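PDB 2C4E: sugar kinase MJ0406 from Methanococcus jannaschii, which catalyses the divalent-metal-dependent transfer of phosphate from ATP to nucleosides, chiefly inosine, guanosine and cytidine, to give nucleoside monophosphates. Local coordinates for residues 45-50 / 245-250; 139-144 / 166-171; 188-193 / 209-214. One frame throughout, in Å; residues are numbered along the deposited sequence. Where two conformers were deposited one is given.

Followed from the N terminus, the chain enters contact 1 early, at helix 44-54, and returns to it only with helix 245-258, so that this contact closes a loop of 194 residues. The other two lie within that loop, one after the other. Contact 2 joins the start of helix 141-151 to the turn before helix 170-178 and closes 21 residues; contact 3 sets helix 187-197 against strand 210-214 across 15. Contacts 1 and 3 meet where Arg250 NH2 lies 3.2 Å from Thr214 OG1, probably hydrogen-bonded, whereas contacts 2 and 3 touch through Pro166 and Arg192. Together they fasten helices and connecting turns around the eight-stranded sheet.

Contact 1 of 3, residues 45-50 / 245-250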
loop_
_atom_site.group_PDB
_atom_site.type_symbol
_atom_site.label_atom_id
_atom_site.label_comp_id
_atom_site.label_asym_id
_atom_site.label_seq_id
_atom_site.Cartn_x
_atom_site.Cartn_y
_atom_site.Cartn_z
ATOM N N ALA A 45 -2.721 -6.229 19.024
ATOM C CA ALA A 45 -3.222 -5.786 20.325
ATOM C C ALA A 45 -4.696 -5.422 20.266
ATOM O O ALA A 45 -5.473 -5.876 21.094
ATOM C CB ALA A 45 -2.388 -4.610 20.893
ATOM N N ALA A 46 -5.087 -4.624 19.278
ATOM C CA ALA A 46 -6.465 -4.209 19.091
ATOM C C ALA A 46 -7.373 -5.401 18.802
ATOM O O ALA A 46 -8.464 -5.493 19.348
ATOM C CB ALA A 46 -6.551 -3.203 17.975
ATOM N N ASN A 47 -6.935 -6.306 17.943
ATOM C CA ASN A 47 -7.698 -7.517 17.643
ATOM C C ASN A 47 -8.055 -8.249 18.930
ATOM O O ASN A 47 -9.198 -8.639 19.164
ATOM C CB ASN A 47 -6.881 -8.469 16.775
ATOM C CG ASN A 47 -6.692 -7.952 15.354
ATOM O OD1 ASN A 47 -7.393 -7.042 14.921
ATOM N ND2 ASN A 47 -5.740 -8.529 14.638
ATOM N N THR A 48 -7.052 -8.425 19.762
ATOM C CA THR A 48 -7.226 -9.131 21.021
ATOM C C THR A 48 -8.169 -8.340 21.946
ATOM O O THR A 48 -9.078 -8.911 22.519
ATOM C CB THR A 48 -5.863 -9.402 21.680
ATOM O OG1 THR A 48 -4.993 -10.124 20.786
ATOM C CG2 THR A 48 -6.011 -10.343 22.854
ATOM N N ALA A 49 -7.964 -7.027 22.072
ATOM C CA ALA A 49 -8.788 -6.182 22.939
ATOM C C ALA A 49 -10.235 -6.197 22.530
ATOM O O ALA A 49 -11.117 -6.247 23.380
ATOM C CB ALA A 49 -8.274 -4.744 22.962
ATOM N N VAL A 50 -10.481 -6.127 21.226
ATOM C CA VAL A 50 -11.843 -6.158 20.707
ATOM C C VAL A 50 -12.480 -7.528 20.926
ATOM O O VAL A 50 -13.632 -7.601 21.327
ATOM C CB VAL A 50 -11.896 -5.722 19.219
ATOM C CG1 VAL A 50 -13.307 -5.906 18.635
ATOM C CG2 VAL A 50 -11.483 -4.283 19.083
ATOM N N ALA A 245 -7.307 -15.453 13.399
ATOM C CA ALA A 245 -7.515 -16.643 14.221
ATOM C C ALA A 245 -6.647 -16.693 15.472
ATOM O O ALA A 245 -7.162 -16.953 16.551
ATOM C CB ALA A 245 -7.303 -17.900 13.398
ATOM N N GLY A 246 -5.348 -16.448 15.325
ATOM C CA GLY A 246 -4.435 -16.466 16.457
ATOM C C GLY A 246 -4.821 -15.473 17.548
ATOM O O GLY A 246 -4.923 -15.827 18.734
ATOM N N ASP A 247 -5.049 -14.220 17.165
ATOM C CA ASP A 247 -5.370 -13.198 18.164
ATOM C C ASP A 247 -6.668 -13.545 18.868
ATOM O O ASP A 247 -6.805 -13.320 20.081
ATOM C CB ASP A 247 -5.470 -11.809 17.536
ATOM C CG ASP A 247 -4.155 -11.335 16.947
ATOM O OD1 ASP A 247 -3.090 -11.633 17.527
ATOM O OD2 ASP A 247 -4.096 -10.654 15.905
ATOM N N SER A 248 -7.611 -14.120 18.121
ATOM C CA SER A 248 -8.906 -14.483 18.684
ATOM C C SER A 248 -8.817 -15.642 19.669
ATOM O O SER A 248 -9.563 -15.666 20.635
ATOM C CB SER A 248 -9.918 -14.800 17.590
ATOM O OG SER A 248 -9.623 -16.028 16.969
ATOM N N TYR A 249 -7.909 -16.584 19.430
ATOM C CA TYR A 249 -7.672 -17.670 20.369
ATOM C C TYR A 249 -7.161 -17.095 21.681
ATOM O O TYR A 249 -7.585 -17.503 22.738
ATOM C CB TYR A 249 -6.630 -18.646 19.829
ATOM C CG TYR A 249 -6.304 -19.807 20.759
ATOM C CD1 TYR A 249 -6.842 -21.081 20.530
ATOM C CD2 TYR A 249 -5.443 -19.651 21.844
ATOM C CE1 TYR A 249 -6.560 -22.138 21.370
ATOM C CE2 TYR A 249 -5.145 -20.729 22.694
ATOM C CZ TYR A 249 -5.702 -21.969 22.438
ATOM O OH TYR A 249 -5.409 -23.043 23.265
ATOM N N ARG A 250 -6.200 -16.176 21.603
ATOM C CA ARG A 250 -5.685 -15.519 22.794
ATOM C C ARG A 250 -6.775 -14.706 23.503
ATOM O O ARG A 250 -6.887 -14.779 24.719
ATOM C CB ARG A 250 -4.448 -14.678 22.451
ATOM C CG ARG A 250 -3.215 -15.545 22.163
ATOM C CD ARG A 250 -2.596 -15.310 20.823
ATOM N NE ARG A 250 -1.447 -16.168 20.532
ATOM C CZ ARG A 250 -1.472 -17.277 19.803
ATOM N NH1 ARG A 250 -2.604 -17.749 19.293
ATOM N NH2 ARG A 250 -0.339 -17.945 19.589
#
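Asn47 and Asp247 are joined by one nearly straight hydrogen bond between helices 44-54 and 245-258, from Asn47 ND2 to Asp247 OD2 (3.0 Å, 177° at the hydrogen). The acceptor lies in the amide plane of Asn47, but the donor meets the anti side of OD2 somewhat out of the carboxylate plane. Asp247 CG lies beside its backbone N, anti to the carbonyl carbon (chi1 -64°), which turns the carboxylate to Asn47. The helix axes approach to 8.2 Å, and beside this bond the packing is tight, with Asp247 CB 3.7 Å from both Asn47 CB and Thr48 OG1. That hydroxyl is hydrogen-bonded to Ala44 O in its own helix, while Gln284 NE2 holds Asn47 OD1. Toward Arg250 the contact is loose but buried, Thr48 CG2 coming no nearer than 4.5 Å, to Arg250 C; Asp247 itself is partly exposed. Arg250 NH2 leads away into a salt bridge with Asp160 OD2. Were Asp247 replaced by an alanine, Asn47 ND2 would probably lose this acceptor and the amide would be held less firmly. Asn47 and Asp247 bind substrate; with Asp247 the inferred proton acceptor and Arg250 the inferred transition-state stabiliser, this is the active site of a ribokinase-family (PfkB) kinase.

Contact 2 of 3, residues 139-144 / 166-171; sequences GDPEFN and PQYSKE
Pro141 is packed against Tyr168 and Gln167 by van der Waals contact alone. The apolar part is the meeting of Pro141 CB with Tyr168 CZ at 3.7 Å, the methylene approaching the ring obliquely near its hydroxyl-bearing end. Tyr168 has CG anti to its carbonyl carbon (chi1 -70°), which carries the far end of the ring to the first turn of helix 141-151. There its OH comes within 3.7 Å of Pro141 CA and packs more distantly against Asn144 CB. Leu173 and Ile176 of helix 170-178 also touch the tyrosine.

A second group of contacts sets a polar atom against carbon. Gln167, extended beyond CG, crosses the proline ring at about a right angle and puts OE1 3.5 Å from Pro141 CG. This part lies toward the surface, since Gln167 is exposed whereas Tyr168 is buried.

Hydrogen bonds form within each of the two segments or to residues beside them. Asp140 N-caps helix 141-151, its OD2 accepting from Phe143 N at 2.9 Å through the anti lone pair. Ser169 N-caps helix 170-178, its OG hydrogen-bonded to Met172 N. A polar tie lies close by, from Gly139 N to Asp164 OD2. The chemistry thus divides: caps define each helix start locally, while between the two segments themselves attachment rests on shape and dispersion, with the rigid proline ring as the surface against which the tyrosine and glutamine lie.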
loop_
_atom_site.group_PDB
_atom_site.type_symbol
_atom_site.label_atom_id
_atom_site.label_comp_id
_atom_site.label_asym_id
_atom_site.label_seq_id
_atom_site.Cartn_x
_atom_site.Cartn_y
_atom_site.Cartn_z
ATOM N N GLY A 139 4.620 -5.514 18.649
ATOM C CA GLY A 139 4.766 -4.092 18.860
ATOM C C GLY A 139 6.224 -3.723 18.807
ATOM O O GLY A 139 6.925 -4.064 17.842
ATOM N N ASP A 140 6.666 -2.962 19.797
ATOM C CA ASP A 140 8.058 -2.578 19.922
ATOM C C ASP A 140 8.650 -3.462 21.013
ATOM O O ASP A 140 8.215 -3.394 22.168
ATOM C CB ASP A 140 8.161 -1.111 20.310
ATOM C CG ASP A 140 9.579 -0.664 20.497
ATOM O OD1 ASP A 140 10.193 -0.141 19.537
ATOM O OD2 ASP A 140 10.164 -0.783 21.592
ATOM N N PRO A 141 9.582 -4.339 20.660
ATOM C CA PRO A 141 10.121 -5.282 21.653
ATOM C C PRO A 141 10.707 -4.627 22.903
ATOM O O PRO A 141 10.504 -5.158 24.001
ATOM C CB PRO A 141 11.188 -6.036 20.855
ATOM C CG PRO A 141 10.610 -6.035 19.449
ATOM C CD PRO A 141 10.116 -4.617 19.314
ATOM N N GLU A 142 11.395 -3.497 22.772
ATOM C CA GLU A 142 11.992 -2.856 23.946
ATOM C C GLU A 142 10.897 -2.345 24.876
ATOM O O GLU A 142 10.966 -2.537 26.097
ATOM C CB GLU A 142 12.949 -1.717 23.562
ATOM C CG GLU A 142 13.456 -0.928 24.769
ATOM C CD GLU A 142 14.318 0.289 24.434
ATOM O OE1 GLU A 142 14.196 0.889 23.338
ATOM O OE2 GLU A 142 15.123 0.667 25.304
ATOM N N PHE A 143 9.866 -1.734 24.300
ATOM C CA PHE A 143 8.756 -1.227 25.105
ATOM C C PHE A 143 8.009 -2.420 25.710
ATOM O O PHE A 143 7.614 -2.393 26.872
ATOM C CB PHE A 143 7.831 -0.370 24.238
ATOM C CG PHE A 143 6.679 0.236 24.984
ATOM C CD1 PHE A 143 6.825 1.435 25.653
ATOM C CD2 PHE A 143 5.442 -0.392 25.011
ATOM C CE1 PHE A 143 5.758 2.015 26.340
ATOM C CE2 PHE A 143 4.370 0.190 25.698
ATOM C CZ PHE A 143 4.536 1.391 26.363
ATOM N N ASN A 144 7.874 -3.495 24.937
ATOM C CA ASN A 144 7.171 -4.687 25.400
ATOM C C ASN A 144 7.886 -5.320 26.591
ATOM O O ASN A 144 7.244 -5.693 27.585
ATOM C CB ASN A 144 6.994 -5.705 24.272
ATOM C CG ASN A 144 5.916 -5.292 23.270
ATOM O OD1 ASN A 144 5.791 -5.865 22.164
ATOM N ND2 ASN A 144 5.152 -4.308 23.633
ATOM N N PRO A 166 11.991 -12.992 15.563
ATOM C CA PRO A 166 13.359 -12.787 15.059
ATOM C C PRO A 166 14.146 -11.610 15.667
ATOM O O PRO A 166 15.381 -11.651 15.660
ATOM C CB PRO A 166 13.144 -12.577 13.552
ATOM C CG PRO A 166 11.865 -13.299 13.251
ATOM C CD PRO A 166 11.011 -13.058 14.461
ATOM N N GLN A 167 13.454 -10.588 16.164
ATOM C CA GLN A 167 14.092 -9.404 16.762
ATOM C C GLN A 167 14.652 -9.613 18.163
ATOM O O GLN A 167 15.387 -8.766 18.672
ATOM C CB GLN A 167 13.097 -8.242 16.811
ATOM C CG GLN A 167 12.656 -7.768 15.437
ATOM C CD GLN A 167 11.619 -6.676 15.514
ATOM O OE1 GLN A 167 11.814 -5.675 16.205
ATOM N NE2 GLN A 167 10.513 -6.861 14.810
ATOM N N TYR A 168 14.283 -10.719 18.796
ATOM C CA TYR A 168 14.754 -11.032 20.134
ATOM C C TYR A 168 16.009 -11.888 20.071
ATOM O O TYR A 168 15.994 -12.971 19.482
ATOM C CB TYR A 168 13.677 -11.800 20.907
ATOM C CG TYR A 168 12.456 -10.981 21.281
ATOM C CD1 TYR A 168 11.459 -10.715 20.348
ATOM C CD2 TYR A 168 12.298 -10.472 22.567
ATOM C CE1 TYR A 168 10.344 -9.968 20.679
ATOM C CE2 TYR A 168 11.171 -9.716 22.917
ATOM C CZ TYR A 168 10.198 -9.471 21.971
ATOM O OH TYR A 168 9.094 -8.727 22.298
ATOM N N SER A 169 17.078 -11.407 20.698
ATOM C CA SER A 169 18.276 -12.193 20.922
ATOM C C SER A 169 17.969 -13.269 21.928
ATOM O O SER A 169 16.986 -13.166 22.675
ATOM C CB SER A 169 19.393 -11.313 21.500
ATOM O OG SER A 169 19.026 -10.862 22.798
ATOM N N LYS A 170 18.838 -14.267 22.002
ATOM C CA LYS A 170 18.743 -15.276 23.052
ATOM C C LYS A 170 18.507 -14.609 24.420
ATOM O O LYS A 170 17.647 -15.032 25.194
ATOM C CB LYS A 170 20.018 -16.122 23.084
ATOM C CG LYS A 170 19.922 -17.366 23.942
ATOM C CD LYS A 170 21.235 -18.135 23.950
ATOM C CE LYS A 170 21.202 -19.266 24.968
ATOM N NZ LYS A 170 22.436 -20.101 24.917
ATOM N N GLU A 171 19.252 -13.542 24.687
ATOM C CA GLU A 171 19.263 -12.899 26.013
ATOM C C GLU A 171 17.975 -12.136 26.322
ATOM O O GLU A 171 17.422 -12.211 27.433
ATOM C CB GLU A 171 20.481 -11.965 26.112
ATOM C CG GLU A 171 21.829 -12.686 26.150
ATOM C CD GLU A 171 22.360 -13.108 24.780
ATOM O OE1 GLU A 171 22.035 -12.461 23.760
ATOM O OE2 GLU A 171 23.123 -14.098 24.722
#

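Contact 3 of 3, residues 188-193 / 209-214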
loop_
_atom_site.group_PDB
_atom_site.type_symbol
_atom_site.label_atom_id
_atom_site.label_comp_id
_atom_site.label_asym_id
_atom_site.label_seq_id
_atom_site.Cartn_x
_atom_site.Cartn_y
_atom_site.Cartn_z
ATOM N N HIS A 188 5.752 -23.202 14.864
ATOM C CA HIS A 188 6.981 -22.857 14.152
ATOM C C HIS A 188 7.849 -21.928 14.994
ATOM O O HIS A 188 9.072 -22.066 15.047
ATOM C CB HIS A 188 6.655 -22.200 12.807
ATOM C CG HIS A 188 6.101 -23.147 11.788
ATOM N ND1 HIS A 188 6.231 -24.515 11.890
ATOM C CD2 HIS A 188 5.418 -22.920 10.641
ATOM C CE1 HIS A 188 5.659 -25.090 10.847
ATOM N NE2 HIS A 188 5.158 -24.144 10.074
ATOM N N GLU A 189 7.198 -20.995 15.669
ATOM C CA GLU A 189 7.871 -19.998 16.459
ATOM C C GLU A 189 8.394 -20.682 17.733
ATOM O O GLU A 189 9.501 -20.425 18.158
ATOM C CB GLU A 189 6.893 -18.813 16.659
ATOM C CG GLU A 189 5.966 -18.696 15.421
ATOM C CD GLU A 189 5.589 -17.299 15.000
ATOM O OE1 GLU A 189 4.769 -16.663 15.710
ATOM O OE2 GLU A 189 6.054 -16.888 13.907
ATOM N N PHE A 190 7.630 -21.629 18.266
ATOM C CA PHE A 190 8.050 -22.392 19.436
ATOM C C PHE A 190 9.343 -23.195 19.104
ATOM O O PHE A 190 10.295 -23.215 19.899
ATOM C CB PHE A 190 6.929 -23.338 19.870
ATOM C CG PHE A 190 7.333 -24.292 20.963
ATOM C CD1 PHE A 190 7.543 -23.819 22.247
ATOM C CD2 PHE A 190 7.512 -25.646 20.702
ATOM C CE1 PHE A 190 7.918 -24.690 23.268
ATOM C CE2 PHE A 190 7.897 -26.518 21.715
ATOM C CZ PHE A 190 8.089 -26.025 23.005
ATOM N N GLU A 191 9.382 -23.830 17.936
ATOM C CA GLU A 191 10.549 -24.619 17.571
ATOM C C GLU A 191 11.733 -23.656 17.444
ATOM O O GLU A 191 12.840 -23.982 17.856
ATOM C CB GLU A 191 10.302 -25.512 16.312
ATOM C CG GLU A 191 9.261 -26.625 16.581
ATOM C CD GLU A 191 8.939 -27.566 15.393
ATOM O OE1 GLU A 191 9.337 -27.314 14.233
ATOM O OE2 GLU A 191 8.256 -28.602 15.617
ATOM N N ARG A 192 11.496 -22.457 16.911
ATOM C CA ARG A 192 12.593 -21.520 16.656
ATOM C C ARG A 192 13.131 -20.972 17.964
ATOM O O ARG A 192 14.348 -20.871 18.155
ATOM C CB ARG A 192 12.131 -20.379 15.749
ATOM C CG ARG A 192 13.054 -19.158 15.718
ATOM C CD ARG A 192 13.128 -18.471 14.361
ATOM N NE ARG A 192 14.088 -17.368 14.361
ATOM C CZ ARG A 192 14.373 -16.607 13.309
ATOM N NH1 ARG A 192 13.779 -16.814 12.137
ATOM N NH2 ARG A 192 15.261 -15.628 13.428
ATOM N N ALA A 193 12.205 -20.625 18.852
ATOM C CA ALA A 193 12.528 -20.102 20.170
ATOM C C ALA A 193 13.275 -21.158 20.974
ATOM O O ALA A 193 14.246 -20.834 21.654
ATOM C CB ALA A 193 11.274 -19.672 20.914
ATOM N N ASP A 209 4.071 -19.918 33.972
ATOM C CA ASP A 209 3.033 -20.755 34.556
ATOM C C ASP A 209 2.343 -21.648 33.543
ATOM O O ASP A 209 1.910 -22.745 33.885
ATOM C CB ASP A 209 1.972 -19.889 35.236
ATOM C CG ASP A 209 2.510 -19.084 36.370
ATOM O OD1 ASP A 209 3.254 -19.613 37.227
ATOM O OD2 ASP A 209 2.161 -17.901 36.539
ATOM N N ALA A 210 2.209 -21.162 32.313
ATOM C CA ALA A 210 1.578 -21.914 31.242
ATOM C C ALA A 210 2.218 -21.545 29.929
ATOM O O ALA A 210 2.411 -20.360 29.622
ATOM C CB ALA A 210 0.087 -21.650 31.178
ATOM N N LEU A 211 2.572 -22.581 29.171
ATOM C CA LEU A 211 3.067 -22.445 27.829
ATOM C C LEU A 211 1.987 -23.014 26.924
ATOM O O LEU A 211 1.597 -24.163 27.083
ATOM C CB LEU A 211 4.346 -23.283 27.669
ATOM C CG LEU A 211 4.782 -23.606 26.244
ATOM C CD1 LEU A 211 5.138 -22.323 25.522
ATOM C CD2 LEU A 211 5.961 -24.584 26.262
ATOM N N ILE A 212 1.512 -22.210 25.989
ATOM C CA ILE A 212 0.437 -22.581 25.105
ATOM C C ILE A 212 0.982 -22.557 23.688
ATOM O O ILE A 212 1.369 -21.506 23.160
ATOM C CB ILE A 212 -0.752 -21.621 25.232
ATOM C CG1 ILE A 212 -1.239 -21.550 26.696
ATOM C CG2 ILE A 212 -1.860 -22.084 24.277
ATOM C CD1 ILE A 212 -0.678 -20.373 27.487
ATOM N N VAL A 213 1.065 -23.733 23.098
ATOM C CA VAL A 213 1.540 -23.878 21.738
ATOM C C VAL A 213 0.345 -24.138 20.838
ATOM O O VAL A 213 -0.348 -25.147 20.970
ATOM C CB VAL A 213 2.576 -25.016 21.609
ATOM C CG1 VAL A 213 3.027 -25.165 20.165
ATOM C CG2 VAL A 213 3.764 -24.775 22.539
ATOM N N THR A 214 0.104 -23.207 19.934
ATOM C CA THR A 214 -1.009 -23.301 19.022
ATOM C C THR A 214 -0.534 -23.857 17.690
ATOM O O THR A 214 0.545 -23.511 17.198
ATOM C CB THR A 214 -1.655 -21.910 18.863
ATOM O OG1 THR A 214 -0.635 -20.948 18.556
ATOM C CG2 THR A 214 -2.200 -21.425 20.176
#
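Phe190 points its ring from helix 187-197 to strand 210-214, where Val213 and Leu211 receive it in different ways. Its CG lies anti to the backbone N (chi1 173°), a setting that sends the ring out from the helix to the sheet. Val213 CG2 stands over one face in a CH-pi contact, 4.0 Å from the ring centroid and 16° off the normal. The methyl is displaced toward the rim, at the end where the ring joins its own chain, and its nearest ring atoms are CG and CD1, with CD1 at 3.9 Å.

Leu211, two residues earlier on the strand, serves the outer part of the same ring. Its CD2 approaches obliquely and meets Phe190 CE1 at 3.6 Å, with CZ somewhat farther away. Both aliphatic side chains cross the phenylalanine at about a right angle. Alternation along the strand points Leu211 and Val213 to the helix, whereas Ile212 packs against Tyr249 and Phe253 of helix 245-258.

Around this junction, Met185 and Ile201 also touch Phe190, and the ring of Tyr204 meets it at about 35° between planes. At the strand's end, Thr214, an ATP-binding residue, hydrogen-bonds through OG1 to Asn186. Helix packing against a central sheet, with helices covering both faces, is characteristic of the alpha/beta ribokinase fold; here it lies beside the ATP site.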